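Long-range contact in 3'-5'-exonuclease (Saccharomyces cerevisiae, PDB 3E2V), which cuts double-stranded DNA as an endonuclease and degrades it in the 3'-to-5' direction as an exonuclease, probably with magnesium as cofactor: residues A[91-95]-A[171-177]. Numbering follows the deposited sequence.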
ATOM      1  N   PRO A  91       8.599  -1.077   7.495  1.00 14.38           N
ATOM      2  CA  PRO A  91       9.840  -0.641   8.135  1.00 15.62           C
ATOM      3  C   PRO A  91       9.633   0.284   9.361  1.00 16.39           C
ATOM      4  O   PRO A  91      10.489   0.256  10.263  1.00 18.09           O
ATOM      5  CB  PRO A  91      10.605   0.055   6.990  1.00 15.32           C
ATOM      6  CG  PRO A  91       9.560   0.294   5.916  1.00 14.94           C
ATOM      7  CD  PRO A  91       8.628  -0.865   6.036  1.00 14.79           C
ATOM      8  N   CYS A  92       8.520   1.032   9.430  1.00 17.19           N
ATOM      9  CA  CYS A  92       8.133   1.852  10.613  1.00 18.33           C
ATOM     10  C   CYS A  92       8.175   1.045  11.884  1.00 17.77           C
ATOM     11  O   CYS A  92       8.381   1.573  12.978  1.00 18.19           O
ATOM     12  CB  CYS A  92       6.663   2.357  10.522  1.00 19.52           C
ATOM     13  SG  CYS A  92       5.342   1.032  10.440  1.00 24.18           S
ATOM     14  N   CYS A  93       7.901  -0.244  11.744  1.00 16.23           N
ATOM     15  CA  CYS A  93       7.339  -0.997  12.843  1.00 16.85           C
ATOM     16  C   CYS A  93       8.091  -2.277  13.122  1.00 15.47           C
ATOM     17  O   CYS A  93       7.636  -3.101  13.927  1.00 15.64           O
ATOM     18  CB  CYS A  93       5.869  -1.274  12.523  1.00 16.68           C
ATOM     19  SG  CYS A  93       4.874   0.294  12.340  1.00 22.12           S
ATOM     20  N   VAL A  94       9.250  -2.440  12.475  1.00 14.72           N
ATOM     21  CA  VAL A  94       9.999  -3.693  12.629  1.00 15.18           C
ATOM     22  C   VAL A  94      10.525  -3.915  14.040  1.00 15.90           C
ATOM     23  O   VAL A  94      10.899  -5.034  14.388  1.00 16.38           O
ATOM     24  CB  VAL A  94      11.128  -3.857  11.571  1.00 14.66           C
ATOM     25  CG1 VAL A  94      10.534  -4.092  10.178  1.00 15.28           C
ATOM     26  CG2 VAL A  94      12.077  -2.663  11.585  1.00 16.34           C
ATOM     27  N   ASN A  95      10.552  -2.865  14.861  1.00 16.21           N
ATOM     28  CA  ASN A  95      10.978  -3.056  16.250  1.00 17.07           C
ATOM     29  C   ASN A  95      10.066  -4.028  16.996  1.00 18.05           C
ATOM     30  O   ASN A  95      10.469  -4.595  18.013  1.00 17.95           O
ATOM     31  CB  ASN A  95      11.039  -1.729  17.018  1.00 17.43           C
ATOM     32  CG  ASN A  95      12.229  -0.870  16.634  1.00 17.55           C
ATOM     33  OD1 ASN A  95      13.060  -1.266  15.827  1.00 17.93           O
ATOM     34  ND2 ASN A  95      12.320   0.320  17.241  1.00 17.78           N
ATOM     35  N   TYR A 171      12.317   5.850  13.532  1.00 17.45           N
ATOM     36  CA  TYR A 171      11.434   4.756  13.924  1.00 18.27           C
ATOM     37  C   TYR A 171      12.157   3.413  14.052  1.00 17.70           C
ATOM     38  O   TYR A 171      11.803   2.594  14.904  1.00 17.75           O
ATOM     39  CB  TYR A 171      10.286   4.607  12.935  1.00 20.54           C
ATOM     40  CG  TYR A 171       9.227   5.683  13.010  1.00 24.04           C
ATOM     41  CD1 TYR A 171       8.846   6.244  14.235  1.00 28.73           C
ATOM     42  CD2 TYR A 171       8.579   6.111  11.860  1.00 28.95           C
ATOM     43  CE1 TYR A 171       7.844   7.227  14.301  1.00 29.17           C
ATOM     44  CE2 TYR A 171       7.583   7.091  11.915  1.00 29.32           C
ATOM     45  CZ  TYR A 171       7.226   7.638  13.134  1.00 28.17           C
ATOM     46  OH  TYR A 171       6.235   8.600  13.173  1.00 30.12           O
ATOM     47  N   SER A 172      13.137   3.180  13.179  1.00 17.06           N
ATOM     48  CA  SER A 172      13.855   1.903  13.175  1.00 16.71           C
ATOM     49  C   SER A 172      15.194   2.081  12.490  1.00 16.24           C
ATOM     50  O   SER A 172      15.312   2.869  11.557  1.00 16.68           O
ATOM     51  CB  SER A 172      13.028   0.844  12.438  1.00 17.35           C
ATOM     52  OG  SER A 172      12.754   1.278  11.120  1.00 16.86           O
ATOM     53  N   SER A 173      16.202   1.350  12.956  1.00 15.88           N
ATOM     54  CA  SER A 173      17.513   1.431  12.341  1.00 15.57           C
ATOM     55  C   SER A 173      17.561   0.798  10.956  1.00 15.15           C
ATOM     56  O   SER A 173      16.753  -0.088  10.628  1.00 15.13           O
ATOM     57  CB  SER A 173      18.537   0.743  13.229  1.00 15.85           C
ATOM     58  OG  SER A 173      18.321  -0.654  13.233  1.00 16.71           O
ATOM     59  N   LYS A 174      18.536   1.223  10.156  1.00 14.96           N
ATOM     60  CA  LYS A 174      18.737   0.622   8.843  1.00 15.68           C
ATOM     61  C   LYS A 174      18.908  -0.892   8.942  1.00 15.74           C
ATOM     62  O   LYS A 174      18.348  -1.652   8.152  1.00 15.95           O
ATOM     63  CB  LYS A 174      19.954   1.258   8.151  1.00 15.84           C
ATOM     64  CG  LYS A 174      20.133   0.792   6.717  1.00 17.90           C
ATOM     65  CD  LYS A 174      21.236   1.566   5.980  1.00 17.69           C
ATOM     66  CE  LYS A 174      22.613   1.117   6.381  1.00 21.48           C
ATOM     67  NZ  LYS A 174      23.642   1.944   5.646  1.00 23.24           N
ATOM     68  N   GLU A 175      19.696  -1.330   9.913  1.00 15.97           N
ATOM     69  CA  GLU A 175      19.987  -2.758  10.044  1.00 16.58           C
ATOM     70  C   GLU A 175      18.710  -3.543  10.390  1.00 16.21           C
ATOM     71  O   GLU A 175      18.450  -4.639   9.847  1.00 16.61           O
ATOM     72  CB  GLU A 175      21.058  -2.981  11.120  1.00 16.76           C
ATOM     73  CG  GLU A 175      22.459  -2.405  10.812  1.00 20.25           C
ATOM     74  CD  GLU A 175      22.537  -0.867  10.791  1.00 23.25           C
ATOM     75  OE1 GLU A 175      21.829  -0.173  11.563  1.00 23.06           O
ATOM     76  OE2 GLU A 175      23.331  -0.335   9.984  1.00 28.16           O
ATOM     77  N   MET A 176      17.890  -2.989  11.282  1.00 15.56           N
ATOM     78  CA  MET A 176      16.633  -3.658  11.639  1.00 15.11           C
ATOM     79  C   MET A 176      15.682  -3.700  10.441  1.00 14.77           C
ATOM     80  O   MET A 176      14.994  -4.706  10.217  1.00 14.91           O
ATOM     81  CB  MET A 176      15.970  -2.970  12.819  1.00 15.09           C
ATOM     82  CG  MET A 176      16.604  -3.298  14.188  1.00 16.43           C
ATOM     83  SD  MET A 176      16.254  -4.974  14.841  1.00 12.51           S
ATOM     84  CE  MET A 176      14.469  -4.900  15.017  1.00 19.65           C
ATOM     85  N   GLN A 177      15.654  -2.620   9.662  1.00 13.93           N
ATOM     86  CA  GLN A 177      14.813  -2.604   8.462  1.00 13.73           C
ATOM     87  C   GLN A 177      15.252  -3.676   7.476  1.00 13.79           C
ATOM     88  O   GLN A 177      14.431  -4.434   6.947  1.00 13.19           O
ATOM     89  CB  GLN A 177      14.841  -1.236   7.787  1.00 13.21           C
ATOM     90  CG  GLN A 177      14.157  -0.128   8.586  1.00 13.33           C
ATOM     91  CD  GLN A 177      13.995   1.146   7.776  1.00 14.03           C
ATOM     92  OE1 GLN A 177      13.957   1.110   6.534  1.00 14.47           O
ATOM     93  NE2 GLN A 177      13.872   2.274   8.470  1.00 14.23           N
TER
HETATM   94  O   HOH W   1      10.051   0.132  14.560  1.00 17.45           O
HETATM   95  O   HOH W   2      15.490  -0.061  15.432  1.00 18.59           O
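CB of P91 lies over one face of the Q177 side-chain amide, 3.6 Å from CD, while the amide's edge atoms bond elsewhere: OE1 accepts from the backbone N of D165 and NE2 donates to S172 OG. The N95 amide has Y171 O and S172 CB on one face; Y171 O, 3.3 Å from ND2, sits too far above the plane for a good bond, and ND2 pairs instead with N120 OD1. M176 CE meets OD1 of N95 nearer the amide's edge, at 4.0 Å. In this TatD-type TIM barrel, the contact joins the loop after strand 82-87 to the start of helix 174-187, which follows the neighbouring strand 156-165. It lies near the metal centre: E161, a magnesium ligand in another structure of this protein though not in this one, has its side chain about 6 Å from that of P91. Serine suits position 172 because its hydroxyl gives and receives: S172 OG donates to P91 O at 2.6 Å and accepts from Q177 NE2, 3.0 Å from S172 OG; chi1 of 57° sets OG between its own backbone N and carbonyl carbon, facing the proline. Replacing S172 with an alanine would probably leave P91 O without this donor and the Q177 amide less firmly fixed in rotation. V94, branched and apolar, packs CG2 against S172 CB and M176 CB, whereas the flexible methionine bends at chi2 and chi3 to bring CE to V94 O. S173 is the helix N-cap, its OG accepting from M176 N. Its own N donates to a water that in turn donates to N95 OD1, 2.7 Å away.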